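Side-chain contacts in chromosome partition protein Smc (Pyrococcus yayanosii, PDB 5XEI), which is probably required for chromosome condensation and partitioning, as an ATP-hydrolysing, DNA-binding SMC homodimer represented here by its head domain with part of the coiled coil: residues S112-N117 with S124-L129; G11-G16 with A57-R62; Y3-E8 with E97-I102; T149-M154 with L431-A436. One frame throughout, in Å; residues are numbered along the deposited sequence.

How the interactions relate
All four contacts belong to the ATPase head. Interactions 1 and 3 share the six-stranded antiparallel sheet: strands 99-106 and 112-116 are neighbours in it, and N117 probably hydrogen-bonds through N to V101 O. Interaction 1 is buried and wholly apolar. Interaction 3 lies at the surface and brings together two carboxylates. Interaction 2, between loops and partly buried, is polar: a lysine binds backbone carbonyls close to the predicted nucleotide site. Interaction 4 joins two helices through phenylalanines, and is also partly buried. Its centre is about 28 Å from those of interactions 1 and 3 and about 26 Å from that of interaction 2, though the nearest atoms of interactions 2 and 4 are about 7 Å apart.

Interaction 1 (S112-N117 with S124-L129); sequences SAYWLN and SEILDL
Y114 and L116 on strand 112-116 pack against I126 and L129 on helix 123-132. The two elements are joined through strand 119-121, an edge strand of the antiparallel sheet. The axes of the two segments approach to 9.3 Å at an angle of 51°, and apolar side chains meet between them.

The first kind of contact is aromatic on aliphatic. I126 meets the inner part of the Y114 side chain, with CG1 of I126 3.8 Å from CD2 of Y114 and 3.9 Å from CB of Y114. The approach to the ring is oblique. The I126 branch points there because CG1 stands anti to the carbonyl carbon (chi1 -52°), beside the backbone N.

The second kind is aliphatic on aliphatic. L116 CD2 meets L129 CD2 at 3.6 Å, methyl against methyl. L116 CB lies farther off, 4.3 Å from I126 CD1. L129 also touches F93 and P94.

I126 also touches I102 and A121, on two other strands of the sheet. Y114 itself is paired through its backbone with A121.

Three of the four touching residues are buried. The contact between the two segments therefore rests on shape and on exclusion of water, and the helix is seated on the sheet without a polar bond between these side chains.

Interaction 2 (G11-G16 with A57-R62); sequences GFKSYG and AMRATR
The K13 side chain points across to the backbone of M58 and R59. It leaves a type II' turn running from F12 to Y15 and reaches the loop after helix 41-49. Its CG lies over one face of the F12 ring, 3.5 Å above the plane and offset toward the rim. The chain then bends at chi3 (97°), which brings NZ between the two carbonyls.

NZ donates to M58 O at 2.7 Å. The donor lies in the carbonyl plane, at a C=O...N angle of 151°. A second bond, from NZ to R59 O at 3.1 Å, is weak.

The R59 side chain runs close by, with its CB 3.8 Å from K13 NZ. Its NE is 4.1 Å from the same NZ, and the lysine meets the guanidinium obliquely. Both cationic groups form salt bridges to D44 OD2, so the shared carboxylate probably allows the two cations to lie this close.

N41, a predicted ATP-binding residue, accepts a weak bond from K13 NZ and has the R59 side chain close to it. The lysine thus ties two loops together beside the probable nucleotide site, and D44 probably offsets the charge of both K13 and R59.

Interaction 3 (Y3-E8 with E97-I102); sequences YIEKLE and EDEVVI
E5 and E99 meet over the antiparallel sheet of the head domain. Their strands, 3-10 and 99-106, are not neighbours: strand 80-87 runs between them. E5 and K6 both face Y85 of that middle strand, which makes a classic beta bulge.

The close part of the contact is small. E5 OE2 comes to 2.9 Å from E99 OE2. Both are acceptors, so this is a meeting of like charges and not a bond. The same E5 oxygen is 3.4 Å from E99 CD. The two carboxylate planes stand nearly at right angles, 82° apart. E5 reaches over with its chain extended beyond CG (chi2 -179°), and E99 is extended in the same way. The exact distance between the two oxygens should not be pressed at this resolution.

The E5 carboxylate is held from outside the contact, since N87 ND2 donates to its OE1. Without the E5 carboxylate, as with an alanine here, the N87 amide is likely to lose this acceptor, and E99 the side chain that lies against it.

The other side is loose and faces solvent. E99 is exposed. K6 could offset its charge only at a distance, and its ammonium is engaged by a cation-pi contact with the Y85 ring. The ion pair of K6 with E8 is long, at 3.8 Å between NZ and OE2. K6 NZ stays 5.9 Å from E99 OE2.

Interaction 4 (T149-M154 with L431-A436); sequences TKFIKM and LAFIFA
F151 meets F433 where helix 147-152 passes helix 424-440 in the SMC head, an ATPase of the ABC type. Helix 147-152 probably follows the Q-loop. Helix 424-440 begins within the SGGE signature sequence of this family. The contact therefore probably joins the helix after the Q-loop to the signature helix.

From its CB the F151 side chain heads toward the other helix. CG stands anti to the backbone N (chi1 164°), and this carries the ring toward helix 424-440. The near part of the ring makes no close contact with F433. The far rim does the touching. CE2 lies 3.6 Å from F433 CD2 and 3.8 Å from F433 CE2. CZ, at the tip, comes to the same F433 bond and stands 4.0 Å from F433 CE2.

The rings meet rim to rim, and neither lies over the face of the other. The F151 and F433 ring centroids are 5.6 Å apart, and the planes of these two rings differ by 24°. This is not a stack.

Were F433 cut back to an alanine, the outer rim of F151 would probably lose its aromatic partner, and a gap would open at CE2 and CZ. F151 has other neighbours: its side chain touches A430, and R159 makes a cation-pi contact with its ring. The R159 NH1 also donates to F151 O, so this arginine holds the residue at both backbone and ring. The closest approach of the two phenylalanines is F151 CZ to F433 CD2, at 3.4 Å.

Interaction 1 (S112-N117 with S124-L129)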
# COMPACT_ATOMS: atom_id res chain seq x y z
N SER A 112 -22.03 -20.63 -12.40
CA SER A 112 -22.85 -19.48 -12.02
C SER A 112 -22.77 -18.38 -13.07
O SER A 112 -22.13 -18.50 -14.11
CB SER A 112 -22.41 -18.92 -10.66
OG SER A 112 -22.80 -19.77 -9.62
N ALA A 113 -23.43 -17.27 -12.77
CA ALA A 113 -23.50 -16.16 -13.70
C ALA A 113 -24.09 -14.97 -12.97
O ALA A 113 -25.08 -15.13 -12.24
CB ALA A 113 -24.35 -16.49 -14.93
N TYR A 114 -23.51 -13.80 -13.17
CA TYR A 114 -23.94 -12.61 -12.46
C TYR A 114 -24.39 -11.54 -13.45
O TYR A 114 -24.09 -11.59 -14.64
CB TYR A 114 -22.81 -12.09 -11.56
CG TYR A 114 -22.49 -13.01 -10.40
CD1 TYR A 114 -21.76 -14.17 -10.61
CD2 TYR A 114 -22.91 -12.72 -9.10
CE1 TYR A 114 -21.47 -15.03 -9.58
CE2 TYR A 114 -22.61 -13.58 -8.04
CZ TYR A 114 -21.89 -14.74 -8.30
OH TYR A 114 -21.57 -15.63 -7.31
N TRP A 115 -25.13 -10.56 -12.93
CA TRP A 115 -25.53 -9.38 -13.68
C TRP A 115 -25.75 -8.25 -12.69
O TRP A 115 -26.48 -8.43 -11.72
CB TRP A 115 -26.85 -9.61 -14.42
CG TRP A 115 -26.86 -10.62 -15.49
CD1 TRP A 115 -26.70 -10.40 -16.83
CD2 TRP A 115 -27.10 -12.03 -15.34
NE1 TRP A 115 -26.82 -11.58 -17.52
CE2 TRP A 115 -27.06 -12.60 -16.63
CE3 TRP A 115 -27.33 -12.86 -14.24
CZ2 TRP A 115 -27.25 -13.96 -16.84
CZ3 TRP A 115 -27.51 -14.21 -14.46
CH2 TRP A 115 -27.47 -14.75 -15.75
N LEU A 116 -25.15 -7.08 -12.94
CA LEU A 116 -25.63 -5.86 -12.30
C LEU A 116 -26.33 -5.02 -13.35
O LEU A 116 -25.80 -4.82 -14.44
CB LEU A 116 -24.54 -5.06 -11.60
CG LEU A 116 -23.15 -4.77 -12.13
CD1 LEU A 116 -23.16 -3.83 -13.35
CD2 LEU A 116 -22.35 -4.14 -11.00
N ASN A 117 -27.55 -4.60 -13.03
CA ASN A 117 -28.35 -3.76 -13.91
C ASN A 117 -28.40 -4.31 -15.33
O ASN A 117 -28.49 -3.55 -16.30
CB ASN A 117 -27.82 -2.32 -13.89
CG ASN A 117 -27.94 -1.68 -12.52
OD1 ASN A 117 -29.02 -1.67 -11.94
ND2 ASN A 117 -26.85 -1.15 -11.99
N SER A 124 -15.75 -11.14 -9.04
CA SER A 124 -14.90 -10.18 -8.33
C SER A 124 -15.43 -8.75 -8.47
O SER A 124 -15.19 -7.93 -7.59
CB SER A 124 -13.46 -10.26 -8.83
OG SER A 124 -13.25 -9.44 -9.97
N GLU A 125 -16.16 -8.45 -9.55
CA GLU A 125 -16.75 -7.12 -9.66
C GLU A 125 -17.95 -6.95 -8.73
O GLU A 125 -18.11 -5.90 -8.11
CB GLU A 125 -17.17 -6.84 -11.10
CG GLU A 125 -16.06 -6.27 -11.95
CD GLU A 125 -16.03 -6.89 -13.33
OE1 GLU A 125 -14.91 -7.09 -13.88
OE2 GLU A 125 -17.14 -7.20 -13.86
N ILE A 126 -18.83 -7.96 -8.65
CA ILE A 126 -19.93 -7.90 -7.68
C ILE A 126 -19.37 -7.81 -6.26
O ILE A 126 -19.83 -7.00 -5.44
CB ILE A 126 -20.87 -9.11 -7.84
CG1 ILE A 126 -21.34 -9.29 -9.28
CG2 ILE A 126 -22.09 -8.97 -6.94
CD1 ILE A 126 -22.34 -8.26 -9.75
N LEU A 127 -18.35 -8.61 -5.95
CA LEU A 127 -17.82 -8.63 -4.59
C LEU A 127 -17.20 -7.29 -4.22
O LEU A 127 -17.47 -6.74 -3.14
CB LEU A 127 -16.80 -9.75 -4.45
CG LEU A 127 -17.31 -11.19 -4.52
CD1 LEU A 127 -16.15 -12.14 -4.55
CD2 LEU A 127 -18.25 -11.55 -3.37
N ASP A 128 -16.37 -6.74 -5.11
CA ASP A 128 -15.63 -5.53 -4.78
C ASP A 128 -16.57 -4.35 -4.60
O ASP A 128 -16.32 -3.48 -3.75
CB ASP A 128 -14.56 -5.26 -5.86
CG ASP A 128 -15.13 -4.67 -7.16
OD1 ASP A 128 -14.36 -4.58 -8.14
OD2 ASP A 128 -16.31 -4.27 -7.22
N LEU A 129 -17.67 -4.32 -5.36
CA LEU A 129 -18.67 -3.27 -5.22
C LEU A 129 -19.53 -3.48 -3.96
O LEU A 129 -19.83 -2.51 -3.23
CB LEU A 129 -19.53 -3.22 -6.49
CG LEU A 129 -20.90 -2.54 -6.49
CD1 LEU A 129 -20.68 -1.09 -6.27
CD2 LEU A 129 -21.66 -2.70 -7.79

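Interaction 2 (G11-G16 with A57-R62)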
# COMPACT_ATOMS: atom_id res chain seq x y z
N GLY A 11 -36.81 -20.74 -9.20
CA GLY A 11 -36.14 -22.02 -9.19
C GLY A 11 -35.23 -22.27 -8.01
O GLY A 11 -34.33 -23.10 -8.12
N PHE A 12 -35.46 -21.62 -6.88
CA PHE A 12 -34.53 -21.61 -5.75
C PHE A 12 -35.10 -22.45 -4.61
O PHE A 12 -36.18 -22.14 -4.08
CB PHE A 12 -34.25 -20.18 -5.28
CG PHE A 12 -33.16 -20.08 -4.25
CD1 PHE A 12 -31.82 -20.06 -4.64
CD2 PHE A 12 -33.47 -20.01 -2.89
CE1 PHE A 12 -30.81 -19.98 -3.69
CE2 PHE A 12 -32.46 -19.93 -1.92
CZ PHE A 12 -31.14 -19.91 -2.31
N LYS A 13 -34.36 -23.49 -4.23
CA LYS A 13 -34.74 -24.35 -3.12
C LYS A 13 -36.24 -24.63 -3.11
O LYS A 13 -36.81 -24.93 -4.16
CB LYS A 13 -34.29 -23.72 -1.82
CG LYS A 13 -32.81 -23.45 -1.79
CD LYS A 13 -32.28 -23.34 -0.36
CE LYS A 13 -31.67 -24.64 0.14
NZ LYS A 13 -31.06 -24.44 1.48
N SER A 14 -36.90 -24.49 -1.97
CA SER A 14 -38.32 -24.83 -1.84
C SER A 14 -39.26 -23.91 -2.63
O SER A 14 -40.49 -24.03 -2.52
CB SER A 14 -38.70 -24.82 -0.37
OG SER A 14 -38.47 -23.54 0.21
N TYR A 15 -38.84 -22.94 -3.43
CA TYR A 15 -39.78 -22.10 -4.15
C TYR A 15 -39.89 -22.64 -5.57
O TYR A 15 -38.94 -23.21 -6.11
CB TYR A 15 -39.31 -20.63 -4.09
CG TYR A 15 -39.28 -20.13 -2.66
CD1 TYR A 15 -38.31 -20.58 -1.78
CD2 TYR A 15 -40.23 -19.24 -2.17
CE1 TYR A 15 -38.27 -20.16 -0.45
CE2 TYR A 15 -40.20 -18.81 -0.83
CZ TYR A 15 -39.21 -19.29 0.02
OH TYR A 15 -39.14 -18.91 1.35
N GLY A 16 -41.08 -22.53 -6.16
CA GLY A 16 -41.34 -23.26 -7.38
C GLY A 16 -40.60 -22.66 -8.56
O GLY A 16 -39.73 -21.80 -8.43
N ALA A 57 -23.26 -23.14 4.20
CA ALA A 57 -23.98 -22.02 4.80
C ALA A 57 -25.30 -21.73 4.09
O ALA A 57 -26.23 -21.23 4.73
CB ALA A 57 -23.09 -20.78 4.83
N MET A 58 -25.41 -22.05 2.80
CA MET A 58 -26.70 -21.98 2.13
C MET A 58 -27.53 -23.24 2.34
O MET A 58 -28.61 -23.37 1.73
CB MET A 58 -26.50 -21.70 0.64
CG MET A 58 -26.20 -20.23 0.35
SD MET A 58 -25.24 -19.90 -1.17
CE MET A 58 -23.74 -20.83 -0.88
N ARG A 59 -27.06 -24.16 3.21
CA ARG A 59 -27.78 -25.37 3.65
C ARG A 59 -28.26 -26.20 2.47
O ARG A 59 -29.36 -26.77 2.49
CB ARG A 59 -28.94 -25.06 4.60
CG ARG A 59 -28.70 -23.91 5.55
CD ARG A 59 -29.99 -23.61 6.34
NE ARG A 59 -31.15 -23.90 5.53
CZ ARG A 59 -32.37 -23.45 5.82
NH1 ARG A 59 -32.53 -22.69 6.89
NH2 ARG A 59 -33.41 -23.76 5.06
N ALA A 60 -27.45 -26.26 1.42
CA ALA A 60 -27.59 -27.25 0.38
C ALA A 60 -26.45 -28.24 0.53
O ALA A 60 -25.34 -27.85 0.92
CB ALA A 60 -27.58 -26.60 -1.01
N THR A 61 -26.74 -29.52 0.28
CA THR A 61 -25.66 -30.51 0.36
C THR A 61 -24.53 -30.17 -0.61
O THR A 61 -23.35 -30.37 -0.30
CB THR A 61 -26.21 -31.93 0.12
OG1 THR A 61 -26.19 -32.23 -1.28
CG2 THR A 61 -27.65 -32.05 0.64
N ARG A 62 -24.87 -29.62 -1.78
CA ARG A 62 -23.91 -29.25 -2.80
C ARG A 62 -24.36 -27.94 -3.41
O ARG A 62 -25.49 -27.49 -3.20
CB ARG A 62 -23.79 -30.33 -3.88
CG ARG A 62 -23.56 -31.73 -3.33
CD ARG A 62 -22.91 -32.57 -4.40
NE ARG A 62 -22.15 -31.66 -5.23
CZ ARG A 62 -21.82 -31.91 -6.49
NH1 ARG A 62 -22.20 -33.04 -7.07
NH2 ARG A 62 -21.12 -31.03 -7.17

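Interaction 3 (Y3-E8 with E97-I102)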
# COMPACT_ATOMS: atom_id res chain seq x y z
N TYR A 3 -30.51 -0.01 0.70
CA TYR A 3 -31.36 -0.95 1.42
C TYR A 3 -32.16 -1.78 0.41
O TYR A 3 -32.46 -1.31 -0.70
CB TYR A 3 -32.29 -0.23 2.40
CG TYR A 3 -33.34 0.63 1.74
CD1 TYR A 3 -34.58 0.09 1.39
CD2 TYR A 3 -33.11 1.97 1.46
CE1 TYR A 3 -35.55 0.85 0.79
CE2 TYR A 3 -34.08 2.74 0.85
CZ TYR A 3 -35.31 2.17 0.52
OH TYR A 3 -36.29 2.91 -0.09
N ILE A 4 -32.50 -3.00 0.81
CA ILE A 4 -33.11 -3.96 -0.10
C ILE A 4 -34.55 -3.57 -0.35
O ILE A 4 -35.38 -3.62 0.56
CB ILE A 4 -33.02 -5.38 0.47
CG1 ILE A 4 -31.56 -5.71 0.79
CG2 ILE A 4 -33.65 -6.35 -0.50
CD1 ILE A 4 -31.39 -6.90 1.71
N GLU A 5 -34.87 -3.20 -1.59
CA GLU A 5 -36.26 -2.92 -1.93
C GLU A 5 -37.05 -4.20 -2.13
O GLU A 5 -38.23 -4.26 -1.75
CB GLU A 5 -36.34 -2.05 -3.19
CG GLU A 5 -35.23 -1.00 -3.24
CD GLU A 5 -35.29 -0.10 -4.46
OE1 GLU A 5 -35.84 1.03 -4.37
OE2 GLU A 5 -34.76 -0.51 -5.52
N LYS A 6 -36.44 -5.24 -2.69
CA LYS A 6 -37.16 -6.50 -2.86
C LYS A 6 -36.19 -7.60 -3.26
O LYS A 6 -35.02 -7.37 -3.57
CB LYS A 6 -38.25 -6.38 -3.92
CG LYS A 6 -37.70 -6.27 -5.32
CD LYS A 6 -38.80 -6.03 -6.31
CE LYS A 6 -38.24 -5.72 -7.69
NZ LYS A 6 -39.29 -5.53 -8.73
N LEU A 7 -36.72 -8.81 -3.29
CA LEU A 7 -35.94 -10.00 -3.58
C LEU A 7 -36.77 -10.94 -4.43
O LEU A 7 -37.96 -11.13 -4.17
CB LEU A 7 -35.48 -10.65 -2.27
CG LEU A 7 -34.67 -11.93 -2.26
CD1 LEU A 7 -33.26 -11.58 -2.60
CD2 LEU A 7 -34.70 -12.47 -0.86
N GLU A 8 -36.15 -11.51 -5.46
CA GLU A 8 -36.84 -12.37 -6.42
C GLU A 8 -36.16 -13.72 -6.53
O GLU A 8 -34.96 -13.80 -6.85
CB GLU A 8 -36.93 -11.75 -7.80
CG GLU A 8 -37.33 -10.31 -7.74
CD GLU A 8 -37.69 -9.75 -9.10
OE1 GLU A 8 -36.82 -9.79 -9.99
OE2 GLU A 8 -38.83 -9.25 -9.26
N GLU A 97 -26.56 5.30 -10.18
CA GLU A 97 -27.93 4.83 -10.25
C GLU A 97 -28.50 4.78 -8.83
O GLU A 97 -27.76 4.58 -7.86
CB GLU A 97 -28.00 3.45 -10.92
CG GLU A 97 -27.58 3.42 -12.39
CD GLU A 97 -28.61 4.03 -13.33
OE1 GLU A 97 -28.59 5.26 -13.54
OE2 GLU A 97 -29.47 3.28 -13.85
N ASP A 98 -29.81 4.99 -8.73
CA ASP A 98 -30.52 4.82 -7.47
C ASP A 98 -31.05 3.43 -7.26
O ASP A 98 -31.53 3.12 -6.16
CB ASP A 98 -31.73 5.74 -7.35
CG ASP A 98 -31.40 7.18 -7.50
OD1 ASP A 98 -30.20 7.51 -7.37
OD2 ASP A 98 -32.35 7.98 -7.68
N GLU A 99 -31.06 2.61 -8.30
CA GLU A 99 -31.37 1.20 -8.17
C GLU A 99 -30.17 0.41 -8.66
O GLU A 99 -29.79 0.53 -9.83
CB GLU A 99 -32.63 0.82 -8.95
CG GLU A 99 -33.46 -0.22 -8.21
CD GLU A 99 -34.76 -0.62 -8.92
OE1 GLU A 99 -34.78 -0.66 -10.18
OE2 GLU A 99 -35.76 -0.89 -8.22
N VAL A 100 -29.55 -0.33 -7.76
CA VAL A 100 -28.54 -1.32 -8.09
C VAL A 100 -29.21 -2.68 -8.00
O VAL A 100 -29.73 -3.06 -6.94
CB VAL A 100 -27.33 -1.24 -7.15
CG1 VAL A 100 -26.22 -2.11 -7.67
CG2 VAL A 100 -26.89 0.21 -6.99
N VAL A 101 -29.20 -3.43 -9.10
CA VAL A 101 -29.86 -4.73 -9.17
C VAL A 101 -28.82 -5.79 -9.48
O VAL A 101 -28.11 -5.69 -10.49
CB VAL A 101 -30.96 -4.75 -10.24
CG1 VAL A 101 -31.70 -6.09 -10.17
CG2 VAL A 101 -31.89 -3.56 -10.06
N ILE A 102 -28.75 -6.80 -8.62
CA ILE A 102 -27.80 -7.90 -8.76
C ILE A 102 -28.60 -9.19 -8.92
O ILE A 102 -29.46 -9.50 -8.08
CB ILE A 102 -26.86 -7.99 -7.55
CG1 ILE A 102 -26.11 -6.66 -7.39
CG2 ILE A 102 -25.89 -9.13 -7.74
CD1 ILE A 102 -25.33 -6.53 -6.10

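Interaction 4 (T149-M154 with L431-A436)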
# COMPACT_ATOMS: atom_id res chain seq x y z
N THR A 149 -23.09 -19.58 17.00
CA THR A 149 -22.12 -20.54 17.50
C THR A 149 -20.76 -20.35 16.83
O THR A 149 -19.72 -20.44 17.50
CB THR A 149 -22.64 -21.96 17.31
OG1 THR A 149 -23.84 -22.13 18.09
CG2 THR A 149 -21.58 -22.99 17.72
N LYS A 150 -20.74 -20.05 15.53
CA LYS A 150 -19.48 -19.76 14.86
C LYS A 150 -18.81 -18.53 15.46
O LYS A 150 -17.57 -18.46 15.54
CB LYS A 150 -19.69 -19.55 13.37
CG LYS A 150 -20.18 -20.79 12.66
CD LYS A 150 -19.43 -21.05 11.36
CE LYS A 150 -19.82 -22.42 10.80
NZ LYS A 150 -21.28 -22.73 11.02
N PHE A 151 -19.61 -17.54 15.87
CA PHE A 151 -19.10 -16.29 16.40
C PHE A 151 -18.56 -16.45 17.82
O PHE A 151 -17.70 -15.66 18.25
CB PHE A 151 -20.22 -15.25 16.35
CG PHE A 151 -19.96 -14.03 17.19
CD1 PHE A 151 -20.63 -13.85 18.39
CD2 PHE A 151 -19.06 -13.06 16.78
CE1 PHE A 151 -20.41 -12.72 19.16
CE2 PHE A 151 -18.83 -11.94 17.55
CZ PHE A 151 -19.51 -11.77 18.74
N ILE A 152 -19.04 -17.46 18.53
CA ILE A 152 -18.65 -17.73 19.91
C ILE A 152 -17.32 -18.50 19.95
O ILE A 152 -16.45 -18.20 20.77
CB ILE A 152 -19.78 -18.51 20.61
CG1 ILE A 152 -21.04 -17.64 20.69
CG2 ILE A 152 -19.35 -19.04 21.96
CD1 ILE A 152 -20.85 -16.25 21.25
N LYS A 153 -17.16 -19.48 19.06
CA LYS A 153 -15.89 -20.16 18.89
C LYS A 153 -14.84 -19.27 18.22
O LYS A 153 -13.69 -19.69 18.08
CB LYS A 153 -16.10 -21.44 18.06
CG LYS A 153 -17.40 -22.19 18.37
CD LYS A 153 -17.20 -23.68 18.64
CE LYS A 153 -18.54 -24.39 18.83
NZ LYS A 153 -18.43 -25.88 18.70
N MET A 154 -15.21 -18.06 17.82
CA MET A 154 -14.31 -17.19 17.08
C MET A 154 -13.19 -16.69 17.98
O MET A 154 -13.43 -16.27 19.11
CB MET A 154 -15.10 -16.03 16.49
CG MET A 154 -14.34 -15.22 15.49
SD MET A 154 -15.48 -14.19 14.54
CE MET A 154 -15.78 -12.84 15.66
N LEU A 431 -25.78 -10.38 20.26
CA LEU A 431 -26.63 -9.32 19.75
C LEU A 431 -26.26 -7.96 20.31
O LEU A 431 -26.43 -6.94 19.62
CB LEU A 431 -28.10 -9.63 20.04
CG LEU A 431 -28.70 -10.67 19.07
CD1 LEU A 431 -29.58 -11.58 19.82
CD2 LEU A 431 -29.46 -10.02 17.94
N ALA A 432 -25.75 -7.92 21.55
CA ALA A 432 -25.21 -6.66 22.06
C ALA A 432 -24.05 -6.20 21.19
O ALA A 432 -24.02 -5.06 20.71
CB ALA A 432 -24.77 -6.79 23.52
N PHE A 433 -23.11 -7.11 20.93
CA PHE A 433 -22.01 -6.80 20.02
C PHE A 433 -22.53 -6.25 18.70
O PHE A 433 -22.16 -5.15 18.29
CB PHE A 433 -21.17 -8.03 19.77
CG PHE A 433 -19.81 -7.72 19.22
CD1 PHE A 433 -19.06 -6.68 19.75
CD2 PHE A 433 -19.27 -8.47 18.19
CE1 PHE A 433 -17.81 -6.40 19.26
CE2 PHE A 433 -18.01 -8.19 17.69
CZ PHE A 433 -17.28 -7.16 18.23
N ILE A 434 -23.40 -7.01 18.03
CA ILE A 434 -23.91 -6.61 16.72
C ILE A 434 -24.52 -5.23 16.81
O ILE A 434 -24.21 -4.34 16.00
CB ILE A 434 -24.93 -7.65 16.21
CG1 ILE A 434 -24.27 -9.01 16.02
CG2 ILE A 434 -25.57 -7.18 14.90
CD1 ILE A 434 -25.09 -9.99 15.25
N PHE A 435 -25.37 -5.01 17.80
CA PHE A 435 -26.01 -3.72 17.91
C PHE A 435 -25.03 -2.62 18.25
O PHE A 435 -25.24 -1.47 17.83
CB PHE A 435 -27.14 -3.78 18.93
CG PHE A 435 -28.42 -4.21 18.33
CD1 PHE A 435 -29.18 -3.32 17.59
CD2 PHE A 435 -28.84 -5.52 18.44
CE1 PHE A 435 -30.37 -3.71 17.01
CE2 PHE A 435 -30.02 -5.93 17.86
CZ PHE A 435 -30.79 -5.01 17.13
N ALA A 436 -23.98 -2.93 19.02
CA ALA A 436 -22.96 -1.94 19.33
C ALA A 436 -22.37 -1.35 18.05
O ALA A 436 -22.34 -0.13 17.86
CB ALA A 436 -21.88 -2.56 20.20